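Local structure of carbohydrate oxidase (Microdochium nivale, 3RJA) at residues A232-A237 with K327-D332; D358-K363 with L383-F388. The protein oxidises the C1 hydroxyl of mono-, oligo- and polysaccharides to lactones with its FAD cofactor, reducing molecular oxygen to hydrogen peroxide. All blocks are in the same frame, centred on the assembly; numbering follows the deposited sequence.

Contact 1: residues A232-A237 with K327-D332. With ZN (zinc ion), chain F.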
loop_
_atom_site.group_PDB
_atom_site.type_symbol
_atom_site.label_atom_id
_atom_site.label_comp_id
_atom_site.label_asym_id
_atom_site.label_seq_id
_atom_site.Cartn_x
_atom_site.Cartn_y
_atom_site.Cartn_z
ATOM N N ALA A 232 21.437 -10.743 11.255
ATOM C CA ALA A 232 21.415 -10.002 12.523
ATOM C C ALA A 232 20.156 -9.138 12.646
ATOM O O ALA A 232 19.569 -9.011 13.717
ATOM C CB ALA A 232 22.702 -9.129 12.667
ATOM N N VAL A 233 19.728 -8.549 11.538
ATOM C CA VAL A 233 18.532 -7.698 11.578
ATOM C C VAL A 233 17.301 -8.573 11.811
ATOM O O VAL A 233 16.422 -8.191 12.576
ATOM C CB VAL A 233 18.391 -6.827 10.317
ATOM C CG1 VAL A 233 17.072 -5.993 10.363
ATOM C CG2 VAL A 233 19.638 -5.905 10.150
ATOM N N GLU A 234 17.257 -9.772 11.219
ATOM C CA GLU A 234 16.081 -10.611 11.434
ATOM C C GLU A 234 15.971 -11.019 12.897
ATOM O O GLU A 234 14.846 -11.041 13.452
ATOM C CB GLU A 234 16.011 -11.839 10.528
ATOM C CG GLU A 234 14.772 -12.702 10.895
ATOM C CD GLU A 234 14.432 -13.781 9.880
ATOM O OE1 GLU A 234 14.589 -13.511 8.651
ATOM O OE2 GLU A 234 13.989 -14.903 10.303
ATOM N N ASP A 235 17.124 -11.306 13.523
ATOM C CA ASP A 235 17.155 -11.692 14.941
ATOM C C ASP A 235 16.567 -10.592 15.808
ATOM O O ASP A 235 15.720 -10.843 16.683
ATOM C CB ASP A 235 18.601 -11.973 15.440
ATOM C CG ASP A 235 19.200 -13.239 14.847
ATOM O OD1 ASP A 235 18.442 -14.124 14.408
ATOM O OD2 ASP A 235 20.448 -13.356 14.836
ATOM N N TYR A 236 17.077 -9.382 15.596
ATOM C CA TYR A 236 16.655 -8.228 16.371
ATOM C C TYR A 236 15.153 -8.001 16.132
ATOM O O TYR A 236 14.381 -7.778 17.076
ATOM C CB TYR A 236 17.495 -7.003 15.973
ATOM C CG TYR A 236 17.079 -5.725 16.667
ATOM C CD1 TYR A 236 17.463 -5.457 17.999
ATOM C CD2 TYR A 236 16.336 -4.757 15.988
ATOM C CE1 TYR A 236 17.085 -4.255 18.636
ATOM C CE2 TYR A 236 15.980 -3.553 16.601
ATOM C CZ TYR A 236 16.349 -3.305 17.920
ATOM O OH TYR A 236 15.947 -2.126 18.521
ATOM N N ALA A 237 14.736 -8.097 14.872
ATOM C CA ALA A 237 13.322 -7.918 14.526
ATOM C C ALA A 237 12.462 -8.966 15.257
ATOM O O ALA A 237 11.471 -8.627 15.928
ATOM C CB ALA A 237 13.129 -8.011 13.001
ATOM N N LYS A 327 7.770 -15.413 6.190
ATOM C CA LYS A 327 7.900 -15.785 7.596
ATOM C C LYS A 327 9.321 -15.524 8.076
ATOM O O LYS A 327 9.524 -15.049 9.185
ATOM C CB LYS A 327 7.538 -17.263 7.828
ATOM C CG LYS A 327 6.105 -17.561 7.472
ATOM C CD LYS A 327 5.647 -18.934 7.993
ATOM C CE LYS A 327 4.189 -19.117 7.661
ATOM N NZ LYS A 327 3.833 -20.581 7.560
ATOM N N SER A 328 10.290 -15.851 7.238
ATOM C CA SER A 328 11.705 -15.701 7.576
ATOM C C SER A 328 12.496 -15.633 6.315
ATOM O O SER A 328 12.174 -16.332 5.343
ATOM C CB SER A 328 12.223 -16.926 8.341
ATOM O OG SER A 328 13.620 -16.763 8.618
ATOM N N ILE A 329 13.584 -14.875 6.319
ATOM C CA ILE A 329 14.453 -14.925 5.128
ATOM C C ILE A 329 15.647 -15.904 5.318
ATOM O O ILE A 329 16.425 -16.155 4.389
ATOM C CB ILE A 329 14.937 -13.505 4.698
ATOM C CG1 ILE A 329 15.302 -13.495 3.195
ATOM C CG2 ILE A 329 16.070 -13.034 5.608
ATOM C CD1 ILE A 329 15.640 -12.106 2.613
ATOM N N LYS A 330 15.796 -16.431 6.528
ATOM C CA LYS A 330 16.953 -17.303 6.860
ATOM C C LYS A 330 17.098 -18.522 5.928
ATOM O O LYS A 330 16.113 -19.069 5.418
ATOM C CB LYS A 330 16.916 -17.740 8.337
ATOM C CG LYS A 330 17.116 -16.588 9.309
ATOM C CD LYS A 330 16.937 -17.052 10.753
ATOM C CE LYS A 330 17.170 -15.896 11.710
ATOM N NZ LYS A 330 17.048 -16.318 13.129
ATOM N N GLY A 331 18.335 -18.925 5.692
ATOM C CA GLY A 331 18.609 -20.189 5.009
ATOM C C GLY A 331 19.076 -19.956 3.589
ATOM O O GLY A 331 19.820 -19.013 3.296
ATOM N N ASP A 332 18.621 -20.809 2.690
ATOM C CA ASP A 332 18.983 -20.634 1.300
ATOM C C ASP A 332 18.374 -19.378 0.681
ATOM O O ASP A 332 18.952 -18.832 -0.258
ATOM C CB ASP A 332 18.641 -21.880 0.499
ATOM C CG ASP A 332 19.643 -22.997 0.725
ATOM O OD1 ASP A 332 20.779 -22.705 1.164
ATOM O OD2 ASP A 332 19.293 -24.164 0.472
HETATM ZN ZN ZN F . 21.109 -15.147 14.251
#
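Ser328 meets Glu234 through its hydroxyl. Ser328 OG donates to Glu234 OE2 at 2.5 Å, a short bond. The carboxylate is carried to the loop by an extended chain, with Glu234 CG anti to the backbone N (chi1 177°). OE2 takes the hydroxyl on its syn lone pair. Ser328 OG also accepts from Lys330 N at 3.0 Å, which makes an ST turn. The hydroxyl thus links the carboxylate to the turn of its own loop.

The backbone of Ile329 holds the other oxygen. Ile329 N donates to Glu234 OE1 at 2.9 Å, nearly straight at 165° and again on the syn side. The two bonds, one to each oxygen, probably help keep the carboxylate from turning. Ile329 CG2 lies 3.4 Å from Glu234 OE1, while the end of this side chain leads away from the helix.

Lys330 runs back toward the helix as an extended chain. Its methylene carbons pass the Glu234 carboxylate, with Lys330 CE 3.6 Å from Glu234 OE2. The chain then crosses Asp235 at about a right angle. Lys330 NZ forms a salt bridge with Asp235 OD1 at 2.9 Å and meets this oxygen nearly along its C-O axis. The other oxygen, Asp235 OD2, binds a zinc ion at 2.0 Å. One carboxylate therefore serves the metal and the ammonium group, and both would probably favour its charged form. Glu231, one turn earlier in the helix, also binds this zinc.

Arg238 adds a salt bridge to Glu234 OE2 and a hydrogen bond to Lys327 O. The contact joins helix 223-239 to the loop between strand 318-326 and helix 332-345. Val233 and Ile329 both pack on Trp384 of strand 384-392, and Val233 also reaches strand 245-251.

Contact 2: residues D358-K363 with L383-F388; sequences DVHGGK and LWLIQF. With ABL ((2R,3R,4R,5R)-4,5-dihydroxy-2-(hydroxymethyl)-6-oxopiperidin-3-yl beta-D-glucopyranoside), chain G.
Strands 352-359 and 384-392 are antiparallel neighbours in the eight-stranded sheet. This contact is the end of their pairing away from the substrate pocket; Gln387, farther along the strand, lines the pocket. Asp358 and Leu385 form a hydrogen-bonded pair, with Asp358 N to Leu385 O at 2.8 Å and Leu385 N to Asp358 O at 3.1 Å. Val359 and Trp384 form the next, non-hydrogen-bonded pair. Leu383 O then grips two successive N-H groups, His360 N and Gly361 N, each at 2.8 Å, the Gly361 donor being tilted 31° from the carbonyl plane. On the far side, Leu383 and Trp384 both face Leu326, a classic beta bulge.

Trp384 and Val359 share one face of the sheet, where Val359 CG2 lies 4.0 Å from Trp384 CZ3. Leu383 CD2 sits over one face of the indole, offset toward its rim. On the other side of the sheet, His360 CB packs against Leu385 CB at 3.8 Å. The His360 ring is held at NE2 by Tyr377 and at ND1 by Lys382 O.

Gln387 extends to the bound substrate analogue, with CG anti to the backbone N (chi1 -178°). Its NE2 makes a weak hydrogen bond to ABL O1A at 3.1 Å, while Tyr72 holds OE1. An alanine here would probably leave O1A without this donor and Tyr72 OH without its amide partner. Asp358 OD2 forms a salt bridge with Arg248, itself a pocket residue, and so probably helps to position it and balance its charge in this buried place.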
loop_
_atom_site.group_PDB
_atom_site.type_symbol
_atom_site.label_atom_id
_atom_site.label_comp_id
_atom_site.label_asym_id
_atom_site.label_seq_id
_atom_site.Cartn_x
_atom_site.Cartn_y
_atom_site.Cartn_z
ATOM N N ASP A 358 11.229 -4.267 4.866
ATOM C CA ASP A 358 10.490 -3.672 5.978
ATOM C C ASP A 358 10.259 -4.657 7.116
ATOM O O ASP A 358 9.831 -5.779 6.899
ATOM C CB ASP A 358 9.161 -3.080 5.500
ATOM C CG ASP A 358 9.358 -1.759 4.789
ATOM O OD1 ASP A 358 9.782 -1.795 3.618
ATOM O OD2 ASP A 358 9.144 -0.688 5.411
ATOM N N VAL A 359 10.554 -4.206 8.335
ATOM C CA VAL A 359 10.299 -4.988 9.534
ATOM C C VAL A 359 8.802 -4.905 9.885
ATOM O O VAL A 359 8.333 -3.989 10.587
ATOM C CB VAL A 359 11.260 -4.568 10.666
ATOM C CG1 VAL A 359 10.903 -5.230 11.983
ATOM C CG2 VAL A 359 12.719 -4.910 10.260
ATOM N N HIS A 360 8.069 -5.895 9.401
ATOM C CA HIS A 360 6.597 -5.921 9.369
ATOM C C HIS A 360 6.082 -6.674 10.587
ATOM O O HIS A 360 5.239 -6.180 11.319
ATOM C CB HIS A 360 6.191 -6.589 8.027
ATOM C CG HIS A 360 4.728 -6.879 7.852
ATOM N ND1 HIS A 360 4.150 -8.071 8.251
ATOM C CD2 HIS A 360 3.754 -6.188 7.217
ATOM C CE1 HIS A 360 2.867 -8.073 7.929
ATOM N NE2 HIS A 360 2.606 -6.954 7.279
ATOM N N GLY A 361 6.624 -7.864 10.829
ATOM C CA GLY A 361 6.231 -8.662 11.971
ATOM C C GLY A 361 7.271 -8.627 13.076
ATOM O O GLY A 361 8.043 -7.653 13.193
ATOM N N GLY A 362 7.301 -9.688 13.888
ATOM C CA GLY A 362 8.210 -9.735 15.018
ATOM C C GLY A 362 7.437 -9.612 16.317
ATOM O O GLY A 362 6.309 -9.101 16.342
ATOM N N LYS A 363 8.057 -10.063 17.402
ATOM C CA LYS A 363 7.401 -10.160 18.709
ATOM C C LYS A 363 6.661 -8.875 19.143
ATOM O O LYS A 363 5.511 -8.937 19.602
ATOM C CB LYS A 363 8.424 -10.564 19.785
ATOM C CG LYS A 363 7.795 -11.014 21.085
ATOM C CD LYS A 363 8.427 -10.324 22.281
ATOM C CE LYS A 363 9.353 -11.239 23.049
ATOM N NZ LYS A 363 9.628 -10.671 24.402
ATOM N N LEU A 383 7.159 -11.852 8.916
ATOM C CA LEU A 383 8.082 -10.941 9.543
ATOM C C LEU A 383 8.523 -9.850 8.572
ATOM O O LEU A 383 8.587 -8.658 8.946
ATOM C CB LEU A 383 9.323 -11.705 10.105
ATOM C CG LEU A 383 10.254 -10.826 10.949
ATOM C CD1 LEU A 383 10.825 -11.574 12.151
ATOM C CD2 LEU A 383 11.383 -10.215 10.120
ATOM N N TRP A 384 8.863 -10.261 7.347
ATOM C CA TRP A 384 9.361 -9.336 6.323
ATOM C C TRP A 384 8.287 -8.952 5.299
ATOM O O TRP A 384 7.589 -9.815 4.769
ATOM C CB TRP A 384 10.485 -10.016 5.519
ATOM C CG TRP A 384 11.766 -10.246 6.295
ATOM C CD1 TRP A 384 12.290 -11.457 6.694
ATOM C CD2 TRP A 384 12.696 -9.248 6.726
ATOM N NE1 TRP A 384 13.484 -11.270 7.354
ATOM C CE2 TRP A 384 13.762 -9.922 7.388
ATOM C CE3 TRP A 384 12.727 -7.848 6.638
ATOM C CZ2 TRP A 384 14.845 -9.240 7.957
ATOM C CZ3 TRP A 384 13.817 -7.167 7.197
ATOM C CH2 TRP A 384 14.856 -7.867 7.855
ATOM N N LEU A 385 8.201 -7.670 4.993
ATOM C CA LEU A 385 7.474 -7.161 3.831
ATOM C C LEU A 385 8.555 -6.567 2.896
ATOM O O LEU A 385 9.335 -5.707 3.305
ATOM C CB LEU A 385 6.454 -6.076 4.237
ATOM C CG LEU A 385 5.967 -5.115 3.129
ATOM C CD1 LEU A 385 5.231 -5.835 2.020
ATOM C CD2 LEU A 385 5.081 -4.036 3.666
ATOM N N ILE A 386 8.594 -7.028 1.653
ATOM C CA ILE A 386 9.716 -6.707 0.782
ATOM C C ILE A 386 9.190 -6.097 -0.493
ATOM O O ILE A 386 8.298 -6.664 -1.132
ATOM C CB ILE A 386 10.564 -7.976 0.460
ATOM C CG1 ILE A 386 11.116 -8.590 1.763
ATOM C CG2 ILE A 386 11.686 -7.668 -0.559
ATOM C CD1 ILE A 386 11.817 -9.975 1.560
ATOM N N GLN A 387 9.742 -4.942 -0.845
ATOM C CA GLN A 387 9.448 -4.289 -2.108
ATOM C C GLN A 387 10.672 -4.299 -3.028
ATOM O O GLN A 387 11.803 -4.014 -2.582
ATOM C CB GLN A 387 8.943 -2.848 -1.892
ATOM C CG GLN A 387 8.574 -2.176 -3.244
ATOM C CD GLN A 387 7.840 -0.857 -3.120
ATOM O OE1 GLN A 387 7.129 -0.453 -4.051
ATOM N NE2 GLN A 387 8.039 -0.145 -1.988
ATOM N N PHE A 388 10.420 -4.637 -4.300
ATOM C CA PHE A 388 11.374 -4.614 -5.398
ATOM C C PHE A 388 10.812 -3.636 -6.421
ATOM O O PHE A 388 9.645 -3.745 -6.798
ATOM C CB PHE A 388 11.438 -5.988 -6.086
ATOM C CG PHE A 388 11.958 -7.111 -5.222
ATOM C CD1 PHE A 388 13.337 -7.331 -5.081
ATOM C CD2 PHE A 388 11.075 -7.967 -4.596
ATOM C CE1 PHE A 388 13.817 -8.385 -4.300
ATOM C CE2 PHE A 388 11.531 -9.029 -3.814
ATOM C CZ PHE A 388 12.912 -9.242 -3.664
HETATM C C1A ABL G . 6.713 2.744 -1.613
HETATM O O1A ABL G . 5.874 1.930 -1.161
HETATM C C2A ABL G . 7.904 3.214 -0.752
HETATM O O2A ABL G . 7.458 3.269 0.603
HETATM C C3A ABL G . 8.483 4.581 -1.193
HETATM O O3A ABL G . 9.763 4.727 -0.527
HETATM C C4A ABL G . 8.724 4.568 -2.690
HETATM O O1 ABL G . 9.313 5.812 -3.148
HETATM C C5A ABL G . 7.355 4.370 -3.427
HETATM N N5 ABL G . 6.599 3.213 -2.878
HETATM C C6A ABL G . 7.529 4.081 -4.941
HETATM O O6A ABL G . 6.396 4.482 -5.735
HETATM C C1 ABL G . 10.750 5.882 -3.372
HETATM C C2 ABL G . 11.083 6.992 -4.400
HETATM O O2 ABL G . 10.400 6.697 -5.625
HETATM C C3 ABL G . 12.603 7.063 -4.595
HETATM O O3 ABL G . 12.963 8.089 -5.520
HETATM C C4 ABL G . 13.283 7.260 -3.202
HETATM O O4 ABL G . 14.697 7.350 -3.306
HETATM C C5 ABL G . 12.900 6.104 -2.269
HETATM O O5 ABL G . 11.456 6.077 -2.155
HETATM C C6 ABL G . 13.571 6.208 -0.895
HETATM O O6 ABL G . 13.359 7.419 -0.244
HETATM O O HOH W 1 8.568 -2.917 1.828
HETATM O O HOH W 2 8.254 -1.161 1.134
#

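Contact 1 and contact 2 have centres about 10 Å apart and touch directly. The main tie is polar: Trp384 NE1 probably donates to Glu234 OE1 at 2.8 Å, the same oxygen that takes Ile329 N. Packing adds to it. Ile329 CG2 lies 3.6 Å from Trp384 NE1, and Ala237 CB lies 3.7 Å from Val359 CG1. The helix of contact 1 thus lies against the sheet face bearing Val359 and Trp384. In contact 2, Gln387 reaches the substrate analogue, and the side chain of Leu385 is about 5 Å from the FAD. The zinc bound by Asp235 is about 11 Å from the side chain of Trp384 and lies apart from the substrate pocket.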